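Long-range contact in aminopentol aminotransferase (Sphingopyxis macrogoltabida, PDB 6HBS), which transfers the amino group of aminopentol, the hydrolysis product of fumonisin B1, to pyruvate, using pyridoxal 5'-phosphate as cofactor: residues 104-109 with 252-257. Residues are numbered along the deposited sequence; the frame is centred on the assembly and turned at random.
Sequences GMVRHA and DLSCWG. With MG (magnesium ion), chain D.
Both His108 CG and Ser254 OG sit between their own backbone N and carbonyl carbon (chi1 86° and 53°), and from these positions ring and hydroxyl meet at the edge of the imidazole. NE2 of His108 lies 2.6 Å from OG of Ser254, a short and nearly straight hydrogen bond (174°) in the ring plane; either atom could be the donor. The same hydroxyl accepts the indole N-H of Trp256, with NE1 2.9 Å from OG of Ser254 and the oxygen lying somewhat out of the indole plane. Two bonds thus hold the buried OG, one from each segment. One face of the imidazole is covered within its own segment by Ala109 CB, which lies over the ring centre, 4.1 Å above the plane. Beside this polar chain, Val106 CG2 reaches Trp256 CZ2 at 4.0 Å, the two side chains running past one another in opposite senses, while Phe102 meets the indole edge-to-face. Strand 253-256 belongs to the seven-stranded mixed sheet of the fold-type I PLP-dependent enzymes, to which class-III aminotransferases belong, and leads through Gly257 to Lys258, the lysine that by similarity carries the cofactor; the Trp256 side chain is about 8 Å from that of Lys258. Facing it, a type I beta turn from Val106 to Ala109 follows helix 94-105, closed by Ala109 N bonding to Val106 O at 3.0 Å. An alanine in place of His108 would probably leave the buried Ser254 hydroxyl without its partner from the turn and open a gap over Ala109 CB. On the turn's backbone, the carbonyl oxygens of Val106 and Ala109 bind a magnesium ion together with Val103 O and two waters, one of which donates to Gly104 O.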
ATOM      1  N   GLY A 104      -5.817  15.567  16.639  1.00 22.01           N
ATOM      2  CA  GLY A 104      -6.488  15.932  17.861  1.00 22.40           C
ATOM      3  C   GLY A 104      -6.505  14.793  18.886  1.00 24.09           C
ATOM      4  O   GLY A 104      -6.517  15.056  20.060  1.00 25.52           O
ATOM      5  N   MET A 105      -6.547  13.530  18.440  1.00 21.42           N
ATOM      6  CA  MET A 105      -6.709  12.380  19.338  1.00 22.69           C
ATOM      7  C   MET A 105      -5.369  11.935  19.937  1.00 23.42           C
ATOM      8  O   MET A 105      -5.369  11.306  20.962  1.00 24.30           O
ATOM      9  CB  MET A 105      -7.334  11.190  18.598  1.00 21.48           C
ATOM     10  CG  MET A 105      -8.826  11.387  18.319  1.00 22.63           C
ATOM     11  SD  MET A 105      -9.507  10.204  17.129  1.00 21.34           S
ATOM     12  CE  MET A 105      -9.577   8.716  18.130  1.00 20.77           C
ATOM     13  N   VAL A 106      -4.251  12.220  19.258  1.00 22.31           N
ATOM     14  CA  VAL A 106      -2.918  11.703  19.602  1.00 21.96           C
ATOM     15  C   VAL A 106      -2.117  12.844  20.243  1.00 22.23           C
ATOM     16  O   VAL A 106      -1.690  13.794  19.571  1.00 21.60           O
ATOM     17  CB  VAL A 106      -2.231  11.086  18.362  1.00 22.32           C
ATOM     18  CG1 VAL A 106      -0.826  10.542  18.636  1.00 21.72           C
ATOM     19  CG2 VAL A 106      -3.095  10.008  17.756  1.00 21.72           C
ATOM     20  N   ARG A 107      -1.953  12.782  21.578  1.00 23.21           N
ATOM     21  CA  ARG A 107      -1.350  13.876  22.365  1.00 26.50           C
ATOM     22  C   ARG A 107       0.042  14.279  21.854  1.00 26.10           C
ATOM     23  O   ARG A 107       0.358  15.440  21.840  1.00 27.03           O
ATOM     24  CB  ARG A 107      -1.233  13.521  23.853  1.00 31.28           C
ATOM     25  CG  ARG A 107      -2.518  13.726  24.645  1.00 43.53           C
ATOM     26  CD  ARG A 107      -2.318  13.543  26.148  1.00 53.75           C
ATOM     27  NE  ARG A 107      -1.071  14.161  26.606  1.00 62.66           N
ATOM     28  CZ  ARG A 107      -0.934  15.431  26.996  1.00 68.70           C
ATOM     29  NH1 ARG A 107      -1.997  16.209  27.134  1.00 64.79           N
ATOM     30  NH2 ARG A 107       0.271  15.919  27.246  1.00 71.19           N
ATOM     31  N   HIS A 108       0.890  13.329  21.449  1.00 24.16           N
ATOM     32  CA  HIS A 108       2.246  13.663  21.028  1.00 23.70           C
ATOM     33  C   HIS A 108       2.280  14.385  19.678  1.00 23.63           C
ATOM     34  O   HIS A 108       3.286  14.943  19.324  1.00 24.14           O
ATOM     35  CB  HIS A 108       3.124  12.398  20.994  1.00 23.54           C
ATOM     36  CG  HIS A 108       3.057  11.615  19.731  1.00 21.58           C
ATOM     37  ND1 HIS A 108       3.859  11.917  18.652  1.00 22.98           N
ATOM     38  CD2 HIS A 108       2.391  10.486  19.407  1.00 22.41           C
ATOM     39  CE1 HIS A 108       3.624  11.048  17.685  1.00 22.00           C
ATOM     40  NE2 HIS A 108       2.728  10.165  18.115  1.00 21.26           N
ATOM     41  N   ALA A 109       1.223  14.245  18.880  1.00 23.49           N
ATOM     42  CA  ALA A 109       1.296  14.565  17.449  1.00 23.67           C
ATOM     43  C   ALA A 109       0.718  15.956  17.165  1.00 21.48           C
ATOM     44  O   ALA A 109      -0.295  16.326  17.755  1.00 23.70           O
ATOM     45  CB  ALA A 109       0.547  13.521  16.665  1.00 23.94           C
ATOM     46  N   ASP A 252       8.078  10.646  19.544  1.00 19.32           N
ATOM     47  CA  ASP A 252       8.167  11.698  18.550  1.00 22.10           C
ATOM     48  C   ASP A 252       7.312  11.353  17.322  1.00 21.53           C
ATOM     49  O   ASP A 252       6.688  12.241  16.769  1.00 22.67           O
ATOM     50  CB  ASP A 252       9.609  11.917  18.139  1.00 23.88           C
ATOM     51  CG  ASP A 252      10.461  12.252  19.357  1.00 26.14           C
ATOM     52  OD1 ASP A 252      10.034  13.127  20.094  1.00 29.69           O
ATOM     53  OD2 ASP A 252      11.455  11.567  19.598  1.00 23.58           O
ATOM     54  N   LEU A 253       7.353  10.093  16.884  1.00 19.43           N
ATOM     55  CA  LEU A 253       6.541   9.594  15.761  1.00 19.89           C
ATOM     56  C   LEU A 253       5.780   8.371  16.255  1.00 20.55           C
ATOM     57  O   LEU A 253       6.285   7.598  17.043  1.00 19.36           O
ATOM     58  CB  LEU A 253       7.419   9.166  14.578  1.00 19.36           C
ATOM     59  CG  LEU A 253       8.394  10.184  13.983  1.00 20.40           C
ATOM     60  CD1 LEU A 253       9.202   9.559  12.872  1.00 20.09           C
ATOM     61  CD2 LEU A 253       7.685  11.428  13.463  1.00 21.50           C
ATOM     62  N   SER A 254       4.587   8.166  15.726  1.00 19.15           N
ATOM     63  CA  SER A 254       3.884   6.910  15.909  1.00 20.09           C
ATOM     64  C   SER A 254       3.304   6.492  14.556  1.00 19.58           C
ATOM     65  O   SER A 254       2.842   7.339  13.778  1.00 18.02           O
ATOM     66  CB  SER A 254       2.816   7.022  16.979  1.00 20.43           C
ATOM     67  OG  SER A 254       1.939   8.110  16.725  1.00 20.60           O
ATOM     68  N   CYS A 255       3.326   5.186  14.316  1.00 17.38           N
ATOM     69  CA  CYS A 255       2.861   4.557  13.119  1.00 17.21           C
ATOM     70  C   CYS A 255       1.558   3.817  13.430  1.00 18.05           C
ATOM     71  O   CYS A 255       1.446   3.095  14.460  1.00 18.15           O
ATOM     72  CB  CYS A 255       3.880   3.553  12.599  1.00 17.59           C
ATOM     73  SG  CYS A 255       5.513   4.261  12.247  1.00 19.36           S
ATOM     74  N   TRP A 256       0.584   3.981  12.535  1.00 15.54           N
ATOM     75  CA  TRP A 256      -0.770   3.475  12.718  1.00 16.15           C
ATOM     76  C   TRP A 256      -1.230   2.803  11.427  1.00 16.06           C
ATOM     77  O   TRP A 256      -0.776   3.150  10.327  1.00 14.79           O
ATOM     78  CB  TRP A 256      -1.726   4.600  13.073  1.00 15.87           C
ATOM     79  CG  TRP A 256      -1.379   5.326  14.325  1.00 17.38           C
ATOM     80  CD1 TRP A 256      -0.445   6.303  14.475  1.00 19.02           C
ATOM     81  CD2 TRP A 256      -2.025   5.189  15.589  1.00 17.20           C
ATOM     82  NE1 TRP A 256      -0.431   6.751  15.767  1.00 19.30           N
ATOM     83  CE2 TRP A 256      -1.393   6.097  16.471  1.00 17.76           C
ATOM     84  CE3 TRP A 256      -3.056   4.377  16.079  1.00 17.85           C
ATOM     85  CZ2 TRP A 256      -1.781   6.225  17.798  1.00 17.54           C
ATOM     86  CZ3 TRP A 256      -3.426   4.502  17.397  1.00 18.33           C
ATOM     87  CH2 TRP A 256      -2.781   5.395  18.247  1.00 16.78           C
ATOM     88  N   GLY A 257      -2.115   1.816  11.585  1.00 17.25           N
ATOM     89  CA  GLY A 257      -2.698   1.133  10.437  1.00 16.90           C
ATOM     90  C   GLY A 257      -3.687   0.099  10.917  1.00 17.56           C
ATOM     91  O   GLY A 257      -4.259   0.249  12.029  1.00 19.02           O
TER
HETATM   92 MG    MG D 502      -2.248  16.048  19.071  1.00 27.36          MG
HETATM   93  O   HOH W   1      -3.862  15.815  20.839  1.00 26.54           O
HETATM   94  O   HOH W   2      -2.852  18.386  18.727  1.00 28.61           O